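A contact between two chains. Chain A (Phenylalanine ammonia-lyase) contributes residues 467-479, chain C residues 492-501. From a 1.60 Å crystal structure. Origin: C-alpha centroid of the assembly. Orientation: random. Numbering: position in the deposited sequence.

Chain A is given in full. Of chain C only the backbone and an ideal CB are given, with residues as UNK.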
ATOM      1  N   CYS A 467      11.327  15.808 -26.651  1.00  8.58           N
ATOM      2  CA  CYS A 467      10.397  15.109 -25.746  1.00  8.25           C
ATOM      3  C   CYS A 467      11.034  14.434 -24.531  1.00 10.33           C
ATOM      4  O   CYS A 467      10.347  13.669 -23.838  1.00 11.72           O
ATOM      5  CB  CYS A 467       9.608  14.106 -26.524  1.00  8.78           C
ATOM      6  SG  CYS A 467       8.349  14.869 -27.605  1.00 11.25           S
ATOM      7  N   LYS A 468      12.308  14.719 -24.241  1.00 11.33           N
ATOM      8  CA  LYS A 468      12.982  14.051 -23.112  1.00  9.13           C
ATOM      9  C   LYS A 468      12.322  14.412 -21.765  1.00 10.35           C
ATOM     10  O   LYS A 468      12.183  13.542 -20.862  1.00 12.33           O
ATOM     11  CB  LYS A 468      14.476  14.370 -23.108  1.00 12.57           C
ATOM     12  CG  LYS A 468      15.329  13.687 -22.033  1.00 12.10           C
ATOM     13  CD  LYS A 468      16.777  14.152 -22.068  1.00 17.54           C
ATOM     14  CE  LYS A 468      17.583  13.444 -23.164  1.00 19.28           C
ATOM     15  NZ  LYS A 468      17.212  11.982 -23.276  1.00 34.49           N
ATOM     16  N   GLY A 469      11.920  15.677 -21.618  1.00 11.05           N
ATOM     17  CA  GLY A 469      11.297  16.147 -20.385  1.00  9.23           C
ATOM     18  C   GLY A 469       9.981  15.400 -20.182  1.00 10.49           C
ATOM     19  O   GLY A 469       9.601  14.974 -19.059  1.00 11.88           O
ATOM     20  N   LEU A 470       9.271  15.213 -21.288  1.00  9.62           N
ATOM     21  CA  LEU A 470       7.983  14.499 -21.274  1.00  8.32           C
ATOM     22  C   LEU A 470       8.132  13.019 -20.937  1.00 11.30           C
ATOM     23  O   LEU A 470       7.259  12.435 -20.288  1.00 11.67           O
ATOM     24  CB  LEU A 470       7.246  14.712 -22.579  1.00  7.31           C
ATOM     25  CG  LEU A 470       6.650  16.085 -22.840  1.00  8.50           C
ATOM     26  CD1 LEU A 470       5.960  16.178 -24.197  1.00 13.15           C
ATOM     27  CD2 LEU A 470       5.643  16.517 -21.728  1.00 11.57           C
ATOM     28  N   ASP A 471       9.219  12.424 -21.395  1.00 10.72           N
ATOM     29  CA  ASP A 471       9.555  11.050 -20.996  1.00 10.40           C
ATOM     30  C   ASP A 471       9.649  10.938 -19.476  1.00 11.20           C
ATOM     31  O   ASP A 471       9.081  10.032 -18.847  1.00 12.00           O
ATOM     32  CB  ASP A 471      10.863  10.643 -21.652  1.00 14.18           C
ATOM     33  CG  ASP A 471      11.054   9.118 -21.719  1.00 18.07           C
ATOM     34  OD1 ASP A 471      10.061   8.319 -21.626  1.00 18.47           O
ATOM     35  OD2 ASP A 471      12.243   8.696 -21.888  1.00 18.96           O
ATOM     36  N   ILE A 472      10.331  11.898 -18.868  1.00  9.47           N
ATOM     37  CA  ILE A 472      10.501  11.940 -17.414  1.00  8.65           C
ATOM     38  C   ILE A 472       9.170  12.242 -16.711  1.00 12.19           C
ATOM     39  O   ILE A 472       8.835  11.624 -15.685  1.00  9.81           O
ATOM     40  CB  ILE A 472      11.532  13.030 -17.061  1.00  8.84           C
ATOM     41  CG1 ILE A 472      12.920  12.593 -17.488  1.00 10.39           C
ATOM     42  CG2 ILE A 472      11.540  13.359 -15.592  1.00 11.93           C
ATOM     43  CD1 ILE A 472      13.907  13.736 -17.681  1.00 13.43           C
ATOM     44  N   ALA A 473       8.435  13.191 -17.245  1.00 10.21           N
ATOM     45  CA  ALA A 473       7.115  13.538 -16.679  1.00 10.41           C
ATOM     46  C   ALA A 473       6.176  12.328 -16.719  1.00  9.54           C
ATOM     47  O   ALA A 473       5.449  12.024 -15.736  1.00 11.33           O
ATOM     48  CB  ALA A 473       6.493  14.713 -17.387  1.00 11.95           C
ATOM     49  N   ALA A 474       6.162  11.626 -17.844  1.00 10.31           N
ATOM     50  CA  ALA A 474       5.340  10.400 -17.919  1.00 10.76           C
ATOM     51  C   ALA A 474       5.711   9.411 -16.814  1.00  9.75           C
ATOM     52  O   ALA A 474       4.819   8.822 -16.225  1.00  9.10           O
ATOM     53  CB  ALA A 474       5.427   9.751 -19.268  1.00 12.80           C
ATOM     54  N   ALA A 475       7.005   9.244 -16.524  1.00  9.91           N
ATOM     55  CA  ALA A 475       7.403   8.396 -15.389  1.00  8.82           C
ATOM     56  C   ALA A 475       6.823   8.905 -14.082  1.00  9.96           C
ATOM     57  O   ALA A 475       6.261   8.138 -13.297  1.00 10.30           O
ATOM     58  CB  ALA A 475       8.902   8.280 -15.304  1.00 10.62           C
ATOM     59  N   ALA A 476       6.947  10.208 -13.868  1.00  9.72           N
ATOM     60  CA  ALA A 476       6.429  10.808 -12.635  1.00  9.60           C
ATOM     61  C   ALA A 476       4.948  10.567 -12.494  1.00  7.65           C
ATOM     62  O   ALA A 476       4.464  10.246 -11.378  1.00  8.56           O
ATOM     63  CB  ALA A 476       6.668  12.244 -12.576  1.00 11.45           C
ATOM     64  N   TYR A 477       4.180  10.810 -13.562  1.00  6.54           N
ATOM     65  CA  TYR A 477       2.728  10.598 -13.467  1.00  8.69           C
ATOM     66  C   TYR A 477       2.396   9.135 -13.126  1.00  7.34           C
ATOM     67  O   TYR A 477       1.534   8.838 -12.305  1.00  8.75           O
ATOM     68  CB  TYR A 477       2.018  10.971 -14.781  1.00  7.54           C
ATOM     69  CG  TYR A 477       2.297  12.386 -15.254  1.00  8.37           C
ATOM     70  CD1 TYR A 477       2.435  13.422 -14.364  1.00  9.95           C
ATOM     71  CD2 TYR A 477       2.387  12.677 -16.607  1.00 10.55           C
ATOM     72  CE1 TYR A 477       2.687  14.714 -14.807  1.00 10.07           C
ATOM     73  CE2 TYR A 477       2.644  13.947 -17.060  1.00  7.09           C
ATOM     74  CZ  TYR A 477       2.808  14.977 -16.170  1.00  9.50           C
ATOM     75  OH  TYR A 477       3.045  16.281 -16.584  1.00  9.30           O
ATOM     76  N   THR A 478       3.124   8.204 -13.762  1.00  7.61           N
ATOM     77  CA  THR A 478       2.931   6.770 -13.539  1.00  7.93           C
ATOM     78  C   THR A 478       3.219   6.365 -12.087  1.00  7.70           C
ATOM     79  O   THR A 478       2.484   5.574 -11.467  1.00  9.75           O
ATOM     80  CB  THR A 478       3.787   5.990 -14.555  1.00  7.71           C
ATOM     81  OG1 THR A 478       3.378   6.440 -15.872  1.00  9.61           O
ATOM     82  CG2 THR A 478       3.517   4.496 -14.450  1.00  9.79           C
ATOM     83  N   SER A 479       4.333   6.851 -11.550  1.00  7.46           N
ATOM     84  CA  SER A 479       4.682   6.588 -10.188  1.00  8.25           C
ATOM     85  C   SER A 479       3.568   7.061  -9.222  1.00  9.46           C
ATOM     86  O   SER A 479       3.178   6.373  -8.287  1.00  9.00           O
ATOM     87  CB  SER A 479       5.979   7.337  -9.895  1.00 10.48           C
ATOM     88  OG  SER A 479       7.081   6.757 -10.561  1.00  9.00           O
TER
ATOM     89  N   UNK C 492       9.026   3.568  -8.374  1.00  8.23           N
ATOM     90  CA  UNK C 492      10.017   4.060  -9.316  1.00  9.43           C
ATOM     91  C   UNK C 492       9.876   3.397 -10.679  1.00  9.04           C
ATOM     92  O   UNK C 492       9.854   2.170 -10.778  1.00 10.19           O
ATOM     93  CB  UNK C 492      11.426   3.831  -8.766  1.00  9.43           C
ATOM     94  N   UNK C 493       9.869   4.220 -11.735  1.00 10.36           N
ATOM     95  CA  UNK C 493       9.779   3.765 -13.122  1.00  9.21           C
ATOM     96  C   UNK C 493      11.129   4.010 -13.845  1.00  9.64           C
ATOM     97  O   UNK C 493      11.916   4.876 -13.415  1.00 10.22           O
ATOM     98  CB  UNK C 493       8.638   4.484 -13.845  1.00  9.21           C
ATOM     99  N   UNK C 494      11.416   3.233 -14.927  1.00 10.36           N
ATOM    100  CA  UNK C 494      12.687   3.293 -15.693  1.00 11.32           C
ATOM    101  C   UNK C 494      12.812   4.492 -16.621  1.00 16.46           C
ATOM    102  O   UNK C 494      12.951   4.377 -17.845  1.00 17.37           O
ATOM    103  CB  UNK C 494      12.842   2.020 -16.528  1.00 11.32           C
ATOM    104  N   UNK C 495      12.875   5.639 -16.008  1.00 13.14           N
ATOM    105  CA  UNK C 495      12.775   6.911 -16.700  1.00 12.43           C
ATOM    106  C   UNK C 495      13.952   7.240 -17.616  1.00 10.80           C
ATOM    107  O   UNK C 495      15.151   6.859 -17.368  1.00 11.51           O
ATOM    108  CB  UNK C 495      12.622   8.028 -15.665  1.00 12.43           C
ATOM    109  N   UNK C 496      13.621   7.908 -18.713  1.00 12.06           N
ATOM    110  CA  UNK C 496      14.608   8.483 -19.629  1.00 14.93           C
ATOM    111  C   UNK C 496      15.584   7.470 -20.244  1.00 13.36           C
ATOM    112  O   UNK C 496      16.784   7.530 -20.000  1.00 13.63           O
ATOM    113  CB  UNK C 496      15.410   9.554 -18.887  1.00 14.93           C
ATOM    114  N   UNK C 497      15.063   6.538 -21.060  1.00 14.66           N
ATOM    115  CA  UNK C 497      15.856   5.489 -21.679  1.00 14.46           C
ATOM    116  C   UNK C 497      16.619   4.695 -20.643  1.00 13.31           C
ATOM    117  O   UNK C 497      17.723   4.167 -20.919  1.00 15.09           O
ATOM    118  CB  UNK C 497      16.825   6.084 -22.703  1.00 14.46           C
ATOM    119  N   UNK C 498      15.998   4.581 -19.464  1.00 14.90           N
ATOM    120  CA  UNK C 498      16.607   3.922 -18.310  1.00 14.65           C
ATOM    121  C   UNK C 498      17.909   4.581 -17.863  1.00 13.08           C
ATOM    122  O   UNK C 498      18.590   4.058 -16.973  1.00 12.88           O
ATOM    123  CB  UNK C 498      16.868   2.450 -18.635  1.00 14.65           C
ATOM    124  N   UNK C 499      18.224   5.794 -18.360  1.00 11.40           N
ATOM    125  CA  UNK C 499      19.328   6.545 -17.769  1.00 11.75           C
ATOM    126  C   UNK C 499      19.008   6.829 -16.311  1.00 10.21           C
ATOM    127  O   UNK C 499      19.868   6.677 -15.434  1.00 12.91           O
ATOM    128  CB  UNK C 499      19.584   7.846 -18.532  1.00 11.75           C
ATOM    129  N   UNK C 500      17.738   7.200 -16.074  1.00  8.77           N
ATOM    130  CA  UNK C 500      17.289   7.564 -14.753  1.00  9.23           C
ATOM    131  C   UNK C 500      16.486   6.407 -14.152  1.00 11.75           C
ATOM    132  O   UNK C 500      15.419   6.608 -13.587  1.00 11.86           O
ATOM    133  CB  UNK C 500      16.457   8.847 -14.800  1.00  9.23           C
ATOM    134  N   UNK C 501      17.044   5.197 -14.257  1.00  9.95           N
ATOM    135  CA  UNK C 501      16.334   3.945 -13.857  1.00  8.54           C
ATOM    136  C   UNK C 501      16.036   3.896 -12.374  1.00 11.19           C
ATOM    137  O   UNK C 501      15.111   3.174 -11.968  1.00 11.36           O
ATOM    138  CB  UNK C 501      17.163   2.716 -14.235  1.00  8.54           C
TER

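Chain A presents one face of a helix, made by A:Lys468, A:Asp471, A:Ile472, A:Ala475, A:Thr478 and A:Ser479, to an irregular segment of chain C.

Position 492 lies near the last of these residues, but its CA-to-CB bond points away and its ideal CB has no atom of chain A within 5.5 Å. Chain A therefore sets little preference. The residue is valine, and its approach to the helix is through the backbone, with CA 4.2 Å from A:Ser479 OG.

At position 493 the bond points toward the helix, and the ideal CB lies 4.1 Å from A:Ala475 CB and 4.3 Å from A:Ser479 OG. The small alanine leaves room for a side chain to run along the helix, past the methyl of A:Thr478 and the hydroxyl of A:Ser479. A flexible chain of medium length would suit, either aliphatic or with a polar end. Glutamine is found, with chi1 and chi2 both m. Its CG packs 3.6 Å from A:Ser479 OG and its CD 3.8 Å from A:Thr478 CG2, while OE1 is hydrogen-bonded elsewhere in the structure. Water 3 joins the backbone to the helix, donating to A:Ser479 OG and accepting from C:Gln493 N, both at 2.8 Å.

Position 494 points away from chain A, and its phi of -76° is compatible with proline, although many residues could adopt it. Proline is present and makes no contact with the helix.

Position 495 points sideways, but its ideal CB is only 3.7 Å from A:Ala475 CB. A small apolar group fits this close approach well. Alanine supplies it, and the two methyls pack at 3.7 Å, CB to CB.

Position 496 has a positive phi of 59°, which would suit glycine, asparagine or aspartate. Chain A offers a different cue: although A:Asp471 OD2 is 4.4 Å from the ideal CB, the amine of A:Lys468 lies farther out, within reach of a long acidic side chain. Glutamate would reach comfortably, aspartate perhaps just. The residue is glutamate, whose OE2 accepts a hydrogen bond from A:Lys468 NZ at 2.9 Å within a salt bridge. On the way its CB passes 4.1 Å from A:Ile472 CG1. Water 1 accepts from C:Glu496 N at 3.1 Å and donates to A:Asp471 O at 2.8 Å.

Positions 497 and 498 also have positive phi, as the central residues of a type I' turn, where glycine and asparagine are common. At 497 the CB points sideways, and the residue is selenomethionine, C:Met497, whose end leads away. Position 498 points away and is alanine.

Position 499 points toward chain A, with no chain A atom within 5.5 Å of its ideal CB; a long side chain might reach across, and a short polar one could serve the turn. Asparagine does the latter: its ND2 donates to C:Glu496 OE1 at 3.0 Å.

Position 500 also points toward the helix, with A:Ile472 beyond its CB; a long apolar or amide side chain could reach it. In glutamine, NE2 lies 3.7 Å from A:Ile472 CD1 and donates to C:Glu496 OE1 at 3.0 Å.

Position 501 is out of reach and is alanine.

Chain C, residues 492-501: VQPAEMANQA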
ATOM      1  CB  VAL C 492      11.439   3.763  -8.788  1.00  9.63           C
ATOM      2  CG1 VAL C 492      12.518   4.234  -9.798  1.00 13.76           C
ATOM      3  CG2 VAL C 492      11.667   4.427  -7.446  1.00 13.45           C
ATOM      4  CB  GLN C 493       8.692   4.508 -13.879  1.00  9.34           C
ATOM      5  CG  GLN C 493       7.298   4.466 -13.272  1.00 10.49           C
ATOM      6  CD  GLN C 493       6.773   3.063 -13.251  1.00 11.80           C
ATOM      7  OE1 GLN C 493       6.857   2.389 -14.277  1.00 11.28           O
ATOM      8  NE2 GLN C 493       6.271   2.590 -12.090  1.00 12.22           N
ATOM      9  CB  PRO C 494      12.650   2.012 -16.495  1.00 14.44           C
ATOM     10  CG  PRO C 494      11.223   1.758 -16.729  1.00 15.71           C
ATOM     11  CD  PRO C 494      10.564   2.129 -15.416  1.00 10.94           C
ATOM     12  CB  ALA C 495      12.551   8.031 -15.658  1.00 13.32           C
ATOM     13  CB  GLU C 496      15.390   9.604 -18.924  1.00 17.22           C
ATOM     14  CG  GLU C 496      15.975  10.639 -19.917  1.00 23.17           C
ATOM     15  CD  GLU C 496      17.464  10.857 -19.755  1.00 28.81           C
ATOM     16  OE1 GLU C 496      17.972  11.057 -18.610  1.00 22.71           O
ATOM     17  OE2 GLU C 496      18.136  10.834 -20.789  1.00 27.67           O
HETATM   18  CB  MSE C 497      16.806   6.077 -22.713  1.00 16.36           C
HETATM   19  CG  MSE C 497      16.057   6.822 -23.713  1.00 15.23           C
HETATM   20 SE   MSE C 497      17.216   7.284 -25.201  1.00 33.21          SE
HETATM   21  CE  MSE C 497      18.171   5.613 -25.647  1.00 26.15           C
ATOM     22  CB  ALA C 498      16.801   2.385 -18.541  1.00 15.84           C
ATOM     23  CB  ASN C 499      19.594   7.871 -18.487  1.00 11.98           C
ATOM     24  CG  ASN C 499      20.779   8.627 -17.870  1.00 17.73           C
ATOM     25  OD1 ASN C 499      21.861   8.034 -17.616  1.00 23.49           O
ATOM     26  ND2 ASN C 499      20.599   9.957 -17.617  1.00 22.68           N
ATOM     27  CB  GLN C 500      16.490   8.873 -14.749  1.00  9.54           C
ATOM     28  CG  GLN C 500      17.172   9.991 -15.459  1.00  9.11           C
ATOM     29  CD  GLN C 500      16.618  11.384 -15.172  1.00 12.73           C
ATOM     30  OE1 GLN C 500      16.045  11.641 -14.117  1.00 13.06           O
ATOM     31  NE2 GLN C 500      16.881  12.311 -16.094  1.00 15.61           N
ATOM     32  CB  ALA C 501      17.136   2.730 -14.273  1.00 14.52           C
TER
HETATM   33  O   HOH W   1      10.578   7.631 -18.846  1.00 15.08           O
HETATM   34  O   HOH W   2      12.785   6.624 -23.241  1.00 18.87           O
HETATM   35  O   HOH W   3       9.660   7.010 -11.601  1.00  5.95           O
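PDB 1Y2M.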